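Local coordinates for elongation factor 1-beta (Pyrococcus horikoshii, PDB 2YY3), which probably promotes exchange of GDP for GTP on elongation factor 1-alpha, regenerating the GTP form that carries aminoacyl-tRNA to the ribosome, at residues Val7-Val12 and Val85-Arg90; Arg11-Asp16 and Leu50-Phe55; Leu38-Arg43 and Lys54-Gly59. One frame throughout, in Å; residues are numbered along the deposited sequence.

Contact 1 of 3, residues Val7-Val12 and Val85-Arg90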
ATOM      1  N   VAL A   7      -0.610 -11.925   1.880  1.00 32.43           N
ATOM      2  CA  VAL A   7      -0.142 -10.585   2.201  1.00 29.25           C
ATOM      3  C   VAL A   7       0.486 -10.047   0.925  1.00 28.74           C
ATOM      4  O   VAL A   7       1.274 -10.732   0.289  1.00 27.29           O
ATOM      5  CB  VAL A   7       0.948 -10.548   3.318  1.00 28.38           C
ATOM      6  CG1 VAL A   7       2.196 -11.305   2.878  1.00 26.53           C
ATOM      7  CG2 VAL A   7       1.332  -9.092   3.616  1.00 23.46           C
ATOM      8  N   GLY A   8       0.120  -8.833   0.542  1.00 28.85           N
ATOM      9  CA  GLY A   8       0.706  -8.230  -0.641  1.00 31.03           C
ATOM     10  C   GLY A   8       1.361  -6.934  -0.205  1.00 32.68           C
ATOM     11  O   GLY A   8       0.717  -6.100   0.438  1.00 34.20           O
ATOM     12  N   VAL A   9       2.635  -6.751  -0.517  1.00 32.79           N
ATOM     13  CA  VAL A   9       3.293  -5.524  -0.095  1.00 34.44           C
ATOM     14  C   VAL A   9       3.362  -4.542  -1.255  1.00 35.08           C
ATOM     15  O   VAL A   9       3.964  -4.812  -2.288  1.00 34.99           O
ATOM     16  CB  VAL A   9       4.706  -5.822   0.562  1.00 34.35           C
ATOM     17  CG1 VAL A   9       5.109  -7.259   0.316  1.00 32.63           C
ATOM     18  CG2 VAL A   9       5.759  -4.850   0.068  1.00 31.80           C
ATOM     19  N   ILE A  10       2.685  -3.411  -1.085  1.00 35.64           N
ATOM     20  CA  ILE A  10       2.637  -2.393  -2.122  1.00 36.83           C
ATOM     21  C   ILE A  10       3.565  -1.235  -1.784  1.00 37.39           C
ATOM     22  O   ILE A  10       3.530  -0.688  -0.679  1.00 35.63           O
ATOM     23  CB  ILE A  10       1.199  -1.838  -2.309  1.00 37.53           C
ATOM     24  CG1 ILE A  10       0.226  -2.965  -2.661  1.00 39.93           C
ATOM     25  CG2 ILE A  10       1.177  -0.828  -3.421  1.00 38.57           C
ATOM     26  CD1 ILE A  10      -0.487  -3.541  -1.478  1.00 42.11           C
ATOM     27  N   ARG A  11       4.398  -0.863  -2.744  1.00 37.42           N
ATOM     28  CA  ARG A  11       5.323   0.229  -2.539  1.00 38.60           C
ATOM     29  C   ARG A  11       4.775   1.469  -3.198  1.00 39.32           C
ATOM     30  O   ARG A  11       4.498   1.454  -4.387  1.00 40.37           O
ATOM     31  CB  ARG A  11       6.674  -0.103  -3.158  1.00 38.75           C
ATOM     32  CG  ARG A  11       7.778   0.844  -2.727  1.00 43.71           C
ATOM     33  CD  ARG A  11       9.145   0.373  -3.205  1.00 43.15           C
ATOM     34  NE  ARG A  11       9.482   0.971  -4.486  1.00 46.56           N
ATOM     35  CZ  ARG A  11      10.497   1.809  -4.673  1.00 48.14           C
ATOM     36  NH1 ARG A  11      11.284   2.147  -3.657  1.00 50.07           N
ATOM     37  NH2 ARG A  11      10.711   2.321  -5.875  1.00 46.38           N
ATOM     38  N   VAL A  12       4.602   2.544  -2.441  1.00 41.50           N
ATOM     39  CA  VAL A  12       4.107   3.771  -3.049  1.00 44.69           C
ATOM     40  C   VAL A  12       5.206   4.821  -2.998  1.00 46.05           C
ATOM     41  O   VAL A  12       5.829   5.033  -1.962  1.00 47.06           O
ATOM     42  CB  VAL A  12       2.807   4.314  -2.344  1.00 45.26           C
ATOM     43  CG1 VAL A  12       1.997   3.155  -1.750  1.00 42.71           C
ATOM     44  CG2 VAL A  12       3.159   5.346  -1.280  1.00 47.67           C
ATOM     45  N   VAL A  85       2.743  -3.464  -6.700  1.00 45.18           N
ATOM     46  CA  VAL A  85       2.725  -4.626  -5.825  1.00 43.51           C
ATOM     47  C   VAL A  85       4.066  -5.333  -5.995  1.00 43.16           C
ATOM     48  O   VAL A  85       4.313  -5.971  -7.013  1.00 42.99           O
ATOM     49  CB  VAL A  85       1.593  -5.591  -6.202  1.00 42.96           C
ATOM     50  CG1 VAL A  85       1.759  -6.916  -5.467  1.00 42.24           C
ATOM     51  CG2 VAL A  85       0.259  -4.968  -5.859  1.00 44.47           C
ATOM     52  N   GLU A  86       4.936  -5.214  -4.999  1.00 42.03           N
ATOM     53  CA  GLU A  86       6.252  -5.838  -5.070  1.00 42.03           C
ATOM     54  C   GLU A  86       6.196  -7.371  -5.022  1.00 39.77           C
ATOM     55  O   GLU A  86       6.800  -8.036  -5.851  1.00 39.31           O
ATOM     56  CB  GLU A  86       7.147  -5.316  -3.940  1.00 46.01           C
ATOM     57  CG  GLU A  86       7.362  -3.807  -3.927  1.00 49.43           C
ATOM     58  CD  GLU A  86       7.965  -3.278  -5.221  1.00 50.97           C
ATOM     59  OE1 GLU A  86       7.318  -3.424  -6.277  1.00 52.17           O
ATOM     60  OE2 GLU A  86       9.079  -2.711  -5.180  1.00 49.01           O
ATOM     61  N   THR A  87       5.508  -7.924  -4.030  1.00 37.20           N
ATOM     62  CA  THR A  87       5.365  -9.377  -3.911  1.00 35.90           C
ATOM     63  C   THR A  87       4.112  -9.723  -3.151  1.00 33.21           C
ATOM     64  O   THR A  87       3.515  -8.872  -2.473  1.00 31.71           O
ATOM     65  CB  THR A  87       6.539 -10.072  -3.158  1.00 36.00           C
ATOM     66  OG1 THR A  87       6.599  -9.601  -1.806  1.00 37.98           O
ATOM     67  CG2 THR A  87       7.851  -9.783  -3.846  1.00 42.08           C
ATOM     68  N   VAL A  88       3.726 -10.986  -3.279  1.00 31.02           N
ATOM     69  CA  VAL A  88       2.557 -11.518  -2.604  1.00 32.00           C
ATOM     70  C   VAL A  88       2.995 -12.798  -1.933  1.00 34.26           C
ATOM     71  O   VAL A  88       3.756 -13.571  -2.509  1.00 36.87           O
ATOM     72  CB  VAL A  88       1.441 -11.860  -3.591  1.00 31.53           C
ATOM     73  CG1 VAL A  88       0.258 -12.496  -2.839  1.00 28.61           C
ATOM     74  CG2 VAL A  88       1.028 -10.610  -4.330  1.00 30.45           C
ATOM     75  N   SER A  89       2.524 -13.037  -0.718  1.00 34.21           N
ATOM     76  CA  SER A  89       2.925 -14.247  -0.040  1.00 34.94           C
ATOM     77  C   SER A  89       1.832 -14.869   0.778  1.00 34.93           C
ATOM     78  O   SER A  89       0.918 -14.194   1.234  1.00 36.80           O
ATOM     79  CB  SER A  89       4.126 -13.974   0.863  1.00 36.06           C
ATOM     80  OG  SER A  89       4.347 -15.075   1.728  1.00 37.42           O
ATOM     81  N   ARG A  90       1.930 -16.178   0.955  1.00 37.08           N
ATOM     82  CA  ARG A  90       0.965 -16.893   1.767  1.00 40.33           C
ATOM     83  C   ARG A  90       1.310 -16.616   3.227  1.00 38.77           C
ATOM     84  O   ARG A  90       2.462 -16.333   3.559  1.00 37.83           O
ATOM     85  CB  ARG A  90       1.033 -18.397   1.476  1.00 42.74           C
ATOM     86  CG  ARG A  90       0.551 -18.744   0.074  1.00 49.79           C
ATOM     87  CD  ARG A  90       0.356 -20.237  -0.130  1.00 54.81           C
ATOM     88  NE  ARG A  90       0.084 -20.550  -1.533  1.00 60.90           N
ATOM     89  CZ  ARG A  90      -1.014 -20.183  -2.195  1.00 63.63           C
ATOM     90  NH1 ARG A  90      -1.970 -19.485  -1.584  1.00 61.22           N
ATOM     91  NH2 ARG A  90      -1.150 -20.505  -3.478  1.00 64.03           N
TER
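Val7 and Ser89 form an antiparallel hydrogen-bonded pair. Val7 N binds Ser89 O at 2.8 Å, and Ser89 N binds Val7 O in return. Val7 CG1 sits between its own backbone N and carbonyl carbon (chi1 62°), which brings it to 3.9 Å from Ser89 CB.

Further along, Val9 faces two residues, Glu86 and Thr87. Val9 N gives its hydrogen to Thr87 O, while Val9 O takes Glu86 N at 2.9 Å. The helix-like backbone of Glu86 (psi -52°) fits a beta bulge.

The Glu86 side chain bends at chi2 (-58°) and runs past Val9 O to Arg11. Its CB lies 3.6 Å from Val9 O. CG meets Arg11 CB at 3.8 Å, and CD stays near the same atom. At the tip, OE2 reaches Arg11 CD and stands 3.8 Å from Arg11 NE. This is a long salt bridge: the oxygen is well out of the guanidinium plane, and no N-H points at it. The stronger partner of Arg11 is Glu44.

On the face opposite Val7 and Val9, Ile10 CG1 touches Val85 CG2 at 3.8 Å, beside helix 67-76. The pairing joins the first and last strands of a ferredoxin-like alpha-beta fold, with 80-90 at the sheet's edge.

Contact 2 of 3, residues Arg11-Asp16 and Leu50-Phe55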
ATOM      1  N   ARG A  11       4.398  -0.863  -2.744  1.00 37.42           N
ATOM      2  CA  ARG A  11       5.323   0.229  -2.539  1.00 38.60           C
ATOM      3  C   ARG A  11       4.775   1.469  -3.198  1.00 39.32           C
ATOM      4  O   ARG A  11       4.498   1.454  -4.387  1.00 40.37           O
ATOM      5  CB  ARG A  11       6.674  -0.103  -3.158  1.00 38.75           C
ATOM      6  CG  ARG A  11       7.778   0.844  -2.727  1.00 43.71           C
ATOM      7  CD  ARG A  11       9.145   0.373  -3.205  1.00 43.15           C
ATOM      8  NE  ARG A  11       9.482   0.971  -4.486  1.00 46.56           N
ATOM      9  CZ  ARG A  11      10.497   1.809  -4.673  1.00 48.14           C
ATOM     10  NH1 ARG A  11      11.284   2.147  -3.657  1.00 50.07           N
ATOM     11  NH2 ARG A  11      10.711   2.321  -5.875  1.00 46.38           N
ATOM     12  N   VAL A  12       4.602   2.544  -2.441  1.00 41.50           N
ATOM     13  CA  VAL A  12       4.107   3.771  -3.049  1.00 44.69           C
ATOM     14  C   VAL A  12       5.206   4.821  -2.998  1.00 46.05           C
ATOM     15  O   VAL A  12       5.829   5.033  -1.962  1.00 47.06           O
ATOM     16  CB  VAL A  12       2.807   4.314  -2.344  1.00 45.26           C
ATOM     17  CG1 VAL A  12       1.997   3.155  -1.750  1.00 42.71           C
ATOM     18  CG2 VAL A  12       3.159   5.346  -1.280  1.00 47.67           C
HETATM   19  N   MSE A  13       5.462   5.450  -4.140  1.00 50.61           N
HETATM   20  CA  MSE A  13       6.471   6.497  -4.262  1.00 52.17           C
HETATM   21  C   MSE A  13       5.775   7.851  -4.353  1.00 50.79           C
HETATM   22  O   MSE A  13       4.961   8.061  -5.249  1.00 51.13           O
HETATM   23  CB  MSE A  13       7.301   6.278  -5.528  1.00 58.07           C
HETATM   24  CG  MSE A  13       8.661   5.622  -5.297  1.00 68.68           C
HETATM   25 SE   MSE A  13       9.850   6.701  -4.177  1.00 81.38          SE
HETATM   26  CE  MSE A  13      10.306   8.070  -5.465  1.00 78.01           C
ATOM     27  N   PRO A  14       6.063   8.781  -3.418  1.00 49.73           N
ATOM     28  CA  PRO A  14       5.422  10.103  -3.467  1.00 47.75           C
ATOM     29  C   PRO A  14       5.910  10.917  -4.674  1.00 47.45           C
ATOM     30  O   PRO A  14       6.990  10.659  -5.215  1.00 45.85           O
ATOM     31  CB  PRO A  14       5.832  10.736  -2.140  1.00 46.07           C
ATOM     32  CG  PRO A  14       5.987   9.567  -1.240  1.00 45.08           C
ATOM     33  CD  PRO A  14       6.744   8.600  -2.125  1.00 48.72           C
ATOM     34  N   THR A  15       5.111  11.895  -5.094  1.00 47.03           N
ATOM     35  CA  THR A  15       5.466  12.728  -6.245  1.00 46.43           C
ATOM     36  C   THR A  15       6.769  13.496  -6.080  1.00 46.02           C
ATOM     37  O   THR A  15       7.521  13.651  -7.029  1.00 45.86           O
ATOM     38  CB  THR A  15       4.343  13.716  -6.567  1.00 45.15           C
ATOM     39  OG1 THR A  15       3.853  14.294  -5.353  1.00 44.41           O
ATOM     40  CG2 THR A  15       3.210  13.001  -7.286  1.00 43.10           C
ATOM     41  N   ASP A  16       7.038  13.979  -4.874  1.00 49.56           N
ATOM     42  CA  ASP A  16       8.273  14.710  -4.623  1.00 51.90           C
ATOM     43  C   ASP A  16       8.645  14.741  -3.132  1.00 51.93           C
ATOM     44  O   ASP A  16       7.813  14.483  -2.257  1.00 51.88           O
ATOM     45  CB  ASP A  16       8.150  16.135  -5.160  1.00 55.96           C
ATOM     46  CG  ASP A  16       7.132  16.948  -4.402  1.00 58.81           C
ATOM     47  OD1 ASP A  16       7.405  17.302  -3.233  1.00 60.03           O
ATOM     48  OD2 ASP A  16       6.057  17.227  -4.975  1.00 63.23           O
ATOM     49  N   LEU A  50      13.409  11.798  -1.078  1.00 38.77           N
ATOM     50  CA  LEU A  50      12.103  11.153  -1.039  1.00 37.95           C
ATOM     51  C   LEU A  50      12.079   9.985  -0.054  1.00 35.80           C
ATOM     52  O   LEU A  50      13.117   9.508   0.411  1.00 33.30           O
ATOM     53  CB  LEU A  50      11.709  10.632  -2.422  1.00 39.38           C
ATOM     54  CG  LEU A  50      11.695  11.658  -3.559  1.00 43.77           C
ATOM     55  CD1 LEU A  50      12.978  11.529  -4.393  1.00 40.82           C
ATOM     56  CD2 LEU A  50      10.455  11.430  -4.436  1.00 41.55           C
ATOM     57  N   VAL A  51      10.876   9.544   0.272  1.00 33.27           N
ATOM     58  CA  VAL A  51      10.716   8.403   1.140  1.00 35.33           C
ATOM     59  C   VAL A  51       9.541   7.560   0.660  1.00 36.67           C
ATOM     60  O   VAL A  51       8.389   8.000   0.647  1.00 34.98           O
ATOM     61  CB  VAL A  51      10.570   8.817   2.639  1.00 36.09           C
ATOM     62  CG1 VAL A  51       9.974  10.186   2.751  1.00 35.77           C
ATOM     63  CG2 VAL A  51       9.751   7.800   3.383  1.00 27.93           C
ATOM     64  N   ALA A  52       9.879   6.350   0.219  1.00 38.51           N
ATOM     65  CA  ALA A  52       8.917   5.383  -0.272  1.00 37.78           C
ATOM     66  C   ALA A  52       8.138   4.838   0.911  1.00 38.14           C
ATOM     67  O   ALA A  52       8.643   4.796   2.028  1.00 37.43           O
ATOM     68  CB  ALA A  52       9.639   4.262  -0.974  1.00 38.67           C
ATOM     69  N   LEU A  53       6.901   4.435   0.661  1.00 38.00           N
ATOM     70  CA  LEU A  53       6.058   3.878   1.709  1.00 38.68           C
ATOM     71  C   LEU A  53       5.711   2.453   1.315  1.00 39.33           C
ATOM     72  O   LEU A  53       5.389   2.189   0.157  1.00 41.08           O
ATOM     73  CB  LEU A  53       4.783   4.717   1.871  1.00 38.80           C
ATOM     74  CG  LEU A  53       5.009   6.169   2.323  1.00 38.34           C
ATOM     75  CD1 LEU A  53       3.696   6.908   2.367  1.00 34.94           C
ATOM     76  CD2 LEU A  53       5.672   6.187   3.702  1.00 38.63           C
ATOM     77  N   LYS A  54       5.799   1.536   2.276  1.00 38.04           N
ATOM     78  CA  LYS A  54       5.496   0.143   2.034  1.00 37.19           C
ATOM     79  C   LYS A  54       4.327  -0.331   2.870  1.00 37.24           C
ATOM     80  O   LYS A  54       4.368  -0.293   4.096  1.00 39.35           O
ATOM     81  CB  LYS A  54       6.725  -0.704   2.312  1.00 39.72           C
ATOM     82  CG  LYS A  54       7.784  -0.503   1.245  1.00 45.80           C
ATOM     83  CD  LYS A  54       9.078  -1.200   1.567  1.00 46.26           C
ATOM     84  CE  LYS A  54       8.894  -2.699   1.661  1.00 44.69           C
ATOM     85  NZ  LYS A  54      10.227  -3.333   1.883  1.00 45.63           N
ATOM     86  N   PHE A  55       3.276  -0.770   2.188  1.00 34.81           N
ATOM     87  CA  PHE A  55       2.069  -1.259   2.846  1.00 35.31           C
ATOM     88  C   PHE A  55       1.963  -2.770   2.741  1.00 34.87           C
ATOM     89  O   PHE A  55       2.100  -3.332   1.650  1.00 36.31           O
ATOM     90  CB  PHE A  55       0.837  -0.608   2.205  1.00 32.76           C
ATOM     91  CG  PHE A  55       0.690   0.850   2.537  1.00 32.03           C
ATOM     92  CD1 PHE A  55      -0.054   1.254   3.643  1.00 30.47           C
ATOM     93  CD2 PHE A  55       1.358   1.818   1.789  1.00 27.75           C
ATOM     94  CE1 PHE A  55      -0.123   2.609   3.996  1.00 31.51           C
ATOM     95  CE2 PHE A  55       1.293   3.157   2.133  1.00 28.02           C
ATOM     96  CZ  PHE A  55       0.552   3.557   3.241  1.00 28.33           C
TER
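Val12 and Leu53 are joined by two nearly straight backbone hydrogen bonds. Val12 N reaches Leu53 O at 2.7 Å, and Leu53 N reaches Val12 O at 2.9 Å. Two bent CA-H...O contacts flank the pair, Arg11 CA to Leu53 O and Ala52 CA to Val12 O.

The side chains of this pair meet on the inner face of the sheet. Val12 uses both branches. CG2 packs 3.6 Å from Leu53 CB and also nears CD1 of that leucine. CG1, only roughly anti to the carbonyl carbon (chi1 -30°), lies 3.8 Å from Phe55 CD2.

On the opposite face, Arg11 NH1 rests 3.8 Å from Ala52 CB while its salt bridge goes to Glu44. CG of Met13, a selenomethionine here, lies over one face of the Arg11 guanidinium, toward its rim. The Met13 chain bends at chi2 and chi3. Its SE thereby comes to 4.0 Å from Ala52 CB, and its CE to 3.5 Å from Leu50 CD2. Leu50 CD2 also meets Pro14 O and Asp16 CA, so one methyl packs against three residues.

Pro14 has no N-H to offer, and its ring carbon CD lies 3.3 Å from Val51 O.

Helix 21-31 packs on the Leu53 and Phe55 face: Leu24 touches Pro14, Glu25 touches Leu53, and Leu28 touches Phe55. Phe74 of helix 67-76 meets the Phe55 ring edge-to-face. Strand 37-45 flanks 51-59 on its far side, and strand 80-90 bonds to the backbone of Arg11 and Met13.

Contact 3 of 3, residues Leu38-Arg43 and Lys54-Gly59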
ATOM      1  N   LEU A  38      -4.817  -4.381   7.256  1.00 38.88           N
ATOM      2  CA  LEU A  38      -3.525  -3.729   7.300  1.00 37.55           C
ATOM      3  C   LEU A  38      -2.661  -4.467   8.320  1.00 38.14           C
ATOM      4  O   LEU A  38      -3.118  -4.794   9.420  1.00 38.38           O
ATOM      5  CB  LEU A  38      -3.698  -2.273   7.707  1.00 36.33           C
ATOM      6  CG  LEU A  38      -2.401  -1.509   7.926  1.00 38.10           C
ATOM      7  CD1 LEU A  38      -1.738  -1.274   6.571  1.00 32.63           C
ATOM      8  CD2 LEU A  38      -2.697  -0.200   8.663  1.00 34.34           C
ATOM      9  N   ALA A  39      -1.416  -4.739   7.948  1.00 35.83           N
ATOM     10  CA  ALA A  39      -0.518  -5.449   8.845  1.00 34.80           C
ATOM     11  C   ALA A  39       0.674  -4.591   9.268  1.00 34.61           C
ATOM     12  O   ALA A  39       1.173  -4.709  10.392  1.00 30.39           O
ATOM     13  CB  ALA A  39      -0.011  -6.738   8.167  1.00 30.25           C
ATOM     14  N   LYS A  40       1.111  -3.715   8.372  1.00 33.56           N
ATOM     15  CA  LYS A  40       2.291  -2.933   8.656  1.00 34.87           C
ATOM     16  C   LYS A  40       2.508  -1.834   7.637  1.00 34.02           C
ATOM     17  O   LYS A  40       2.170  -1.988   6.474  1.00 36.31           O
ATOM     18  CB  LYS A  40       3.484  -3.896   8.658  1.00 35.08           C
ATOM     19  CG  LYS A  40       4.856  -3.299   8.652  1.00 33.67           C
ATOM     20  CD  LYS A  40       5.851  -4.423   8.345  1.00 37.27           C
ATOM     21  CE  LYS A  40       7.300  -3.988   8.455  1.00 37.32           C
ATOM     22  NZ  LYS A  40       8.226  -5.154   8.311  1.00 41.28           N
ATOM     23  N   VAL A  41       3.051  -0.714   8.097  1.00 32.30           N
ATOM     24  CA  VAL A  41       3.368   0.400   7.223  1.00 31.61           C
ATOM     25  C   VAL A  41       4.826   0.730   7.501  1.00 33.73           C
ATOM     26  O   VAL A  41       5.225   0.988   8.633  1.00 31.91           O
ATOM     27  CB  VAL A  41       2.504   1.639   7.501  1.00 28.43           C
ATOM     28  CG1 VAL A  41       2.967   2.786   6.623  1.00 24.64           C
ATOM     29  CG2 VAL A  41       1.057   1.335   7.220  1.00 24.27           C
ATOM     30  N   GLU A  42       5.622   0.727   6.452  1.00 36.53           N
ATOM     31  CA  GLU A  42       7.042   0.971   6.593  1.00 40.22           C
ATOM     32  C   GLU A  42       7.489   2.124   5.705  1.00 41.31           C
ATOM     33  O   GLU A  42       6.930   2.341   4.622  1.00 40.28           O
ATOM     34  CB  GLU A  42       7.767  -0.313   6.201  1.00 41.66           C
ATOM     35  CG  GLU A  42       9.219  -0.387   6.516  1.00 47.39           C
ATOM     36  CD  GLU A  42       9.793  -1.726   6.102  1.00 50.53           C
ATOM     37  OE1 GLU A  42       9.626  -2.103   4.917  1.00 48.00           O
ATOM     38  OE2 GLU A  42      10.402  -2.401   6.963  1.00 54.08           O
ATOM     39  N   ARG A  43       8.487   2.871   6.175  1.00 42.25           N
ATOM     40  CA  ARG A  43       9.034   3.986   5.408  1.00 42.71           C
ATOM     41  C   ARG A  43      10.461   3.662   5.020  1.00 41.84           C
ATOM     42  O   ARG A  43      11.263   3.311   5.878  1.00 44.65           O
ATOM     43  CB  ARG A  43       9.037   5.276   6.225  1.00 41.71           C
ATOM     44  CG  ARG A  43       7.684   5.706   6.703  1.00 44.27           C
ATOM     45  CD  ARG A  43       7.710   7.109   7.277  1.00 43.90           C
ATOM     46  NE  ARG A  43       6.372   7.503   7.706  1.00 47.57           N
ATOM     47  CZ  ARG A  43       6.027   8.728   8.091  1.00 48.29           C
ATOM     48  NH1 ARG A  43       6.923   9.706   8.109  1.00 49.10           N
ATOM     49  NH2 ARG A  43       4.778   8.975   8.453  1.00 48.26           N
ATOM     50  N   LYS A  54       5.799   1.536   2.276  1.00 38.04           N
ATOM     51  CA  LYS A  54       5.496   0.143   2.034  1.00 37.19           C
ATOM     52  C   LYS A  54       4.327  -0.331   2.870  1.00 37.24           C
ATOM     53  O   LYS A  54       4.368  -0.293   4.096  1.00 39.35           O
ATOM     54  CB  LYS A  54       6.725  -0.704   2.312  1.00 39.72           C
ATOM     55  CG  LYS A  54       7.784  -0.503   1.245  1.00 45.80           C
ATOM     56  CD  LYS A  54       9.078  -1.200   1.567  1.00 46.26           C
ATOM     57  CE  LYS A  54       8.894  -2.699   1.661  1.00 44.69           C
ATOM     58  NZ  LYS A  54      10.227  -3.333   1.883  1.00 45.63           N
ATOM     59  N   PHE A  55       3.276  -0.770   2.188  1.00 34.81           N
ATOM     60  CA  PHE A  55       2.069  -1.259   2.846  1.00 35.31           C
ATOM     61  C   PHE A  55       1.963  -2.770   2.741  1.00 34.87           C
ATOM     62  O   PHE A  55       2.100  -3.332   1.650  1.00 36.31           O
ATOM     63  CB  PHE A  55       0.837  -0.608   2.205  1.00 32.76           C
ATOM     64  CG  PHE A  55       0.690   0.850   2.537  1.00 32.03           C
ATOM     65  CD1 PHE A  55      -0.054   1.254   3.643  1.00 30.47           C
ATOM     66  CD2 PHE A  55       1.358   1.818   1.789  1.00 27.75           C
ATOM     67  CE1 PHE A  55      -0.123   2.609   3.996  1.00 31.51           C
ATOM     68  CE2 PHE A  55       1.293   3.157   2.133  1.00 28.02           C
ATOM     69  CZ  PHE A  55       0.552   3.557   3.241  1.00 28.33           C
ATOM     70  N   TYR A  56       1.750  -3.427   3.874  1.00 31.87           N
ATOM     71  CA  TYR A  56       1.597  -4.874   3.876  1.00 31.97           C
ATOM     72  C   TYR A  56       0.111  -5.083   4.010  1.00 31.64           C
ATOM     73  O   TYR A  56      -0.428  -5.068   5.111  1.00 31.63           O
ATOM     74  CB  TYR A  56       2.342  -5.514   5.057  1.00 32.79           C
ATOM     75  CG  TYR A  56       3.840  -5.362   4.963  1.00 33.86           C
ATOM     76  CD1 TYR A  56       4.434  -4.095   4.982  1.00 33.94           C
ATOM     77  CD2 TYR A  56       4.668  -6.474   4.810  1.00 32.53           C
ATOM     78  CE1 TYR A  56       5.802  -3.944   4.850  1.00 33.24           C
ATOM     79  CE2 TYR A  56       6.043  -6.334   4.674  1.00 30.22           C
ATOM     80  CZ  TYR A  56       6.602  -5.067   4.695  1.00 35.53           C
ATOM     81  OH  TYR A  56       7.965  -4.906   4.563  1.00 39.11           O
ATOM     82  N   VAL A  57      -0.549  -5.256   2.872  1.00 32.03           N
ATOM     83  CA  VAL A  57      -1.989  -5.428   2.834  1.00 32.56           C
ATOM     84  C   VAL A  57      -2.398  -6.897   2.933  1.00 34.67           C
ATOM     85  O   VAL A  57      -1.840  -7.754   2.245  1.00 35.41           O
ATOM     86  CB  VAL A  57      -2.553  -4.819   1.541  1.00 34.03           C
ATOM     87  CG1 VAL A  57      -4.066  -4.893   1.548  1.00 31.59           C
ATOM     88  CG2 VAL A  57      -2.070  -3.372   1.402  1.00 31.98           C
ATOM     89  N   LEU A  58      -3.379  -7.170   3.792  1.00 35.22           N
ATOM     90  CA  LEU A  58      -3.879  -8.522   4.028  1.00 36.16           C
ATOM     91  C   LEU A  58      -5.101  -8.840   3.169  1.00 37.11           C
ATOM     92  O   LEU A  58      -5.963  -7.989   2.958  1.00 40.48           O
ATOM     93  CB  LEU A  58      -4.237  -8.682   5.508  1.00 34.23           C
ATOM     94  CG  LEU A  58      -3.093  -8.480   6.514  1.00 35.67           C
ATOM     95  CD1 LEU A  58      -3.646  -8.141   7.888  1.00 33.52           C
ATOM     96  CD2 LEU A  58      -2.245  -9.747   6.572  1.00 34.91           C
ATOM     97  N   GLY A  59      -5.170 -10.071   2.679  1.00 37.73           N
ATOM     98  CA  GLY A  59      -6.288 -10.491   1.849  1.00 39.83           C
ATOM     99  C   GLY A  59      -6.402 -12.004   1.780  1.00 38.63           C
ATOM    100  O   GLY A  59      -5.823 -12.713   2.611  1.00 37.50           O
TER
HETATM  101  O   HOH W   1      11.768  -3.054   3.911  1.00 56.17           O
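Glu42 OE1 is gripped by three groups on the surface of a beta hairpin, strands 37-45 and 51-59. Lys54 NZ stands 3.3 Å from Glu42 OE1, a salt bridge with a weak hydrogen bond. A water donates to Glu42 OE1 at 2.6 Å and accepts from the same NZ, bridging the two charges. Tyr56 OH adds a weak hydrogen bond to Glu42 OE1 at 3.3 Å, with the carboxylate and ring planes 79° apart.

In the backbone, Glu42 and Lys54 exchange two hydrogen bonds, the shorter from Lys54 N to Glu42 O at 2.7 Å. Lys40 CG stands anti to the backbone N (chi1 168°) and the chain runs extended. It therefore lies along the Tyr56 ring, with CD over one face, 3.7 Å from the centroid, in a CH-pi contact. Lys40 NZ is a long ion-pair distance from Glu42 OE2. Without the ring and hydroxyl, as with an alanine in place of Tyr56, the Lys40 chain is likely to lose its aromatic face and Glu42 OE1 one of its partners.

On the reverse face, beside helix 21-31, Val41 CG1 lies over one face of the Phe55 ring and Val41 CG2 is 3.7 Å from Phe55 CE1, while Leu38 CD1 comes to the ring edge, 4.2 Å from Phe55 CD1.

Overall arrangement
All three are antiparallel strand pairings in one sheet, ordered 37-45, 51-59, 6-14, 80-90. Contact 2 joins the two inner strands and is the most buried of the three, though only partly; it shares strand 6-14 with contact 1 and 51-59 with contact 3. Both outer contacts bring in an edge strand and are surface contacts. Beyond backbone bonds, common to all, contact 2 packs mainly apolar side chains. Contact 1 has a bulge and one long ion pair. Contact 3 carries a charged cluster on an aromatic ring. Contact 3 is a local hairpin, whereas contact 1 joins distant ends of the chain. Backbone bonds from Ile10 to Phe55 and Gly8 to Val57 link these two.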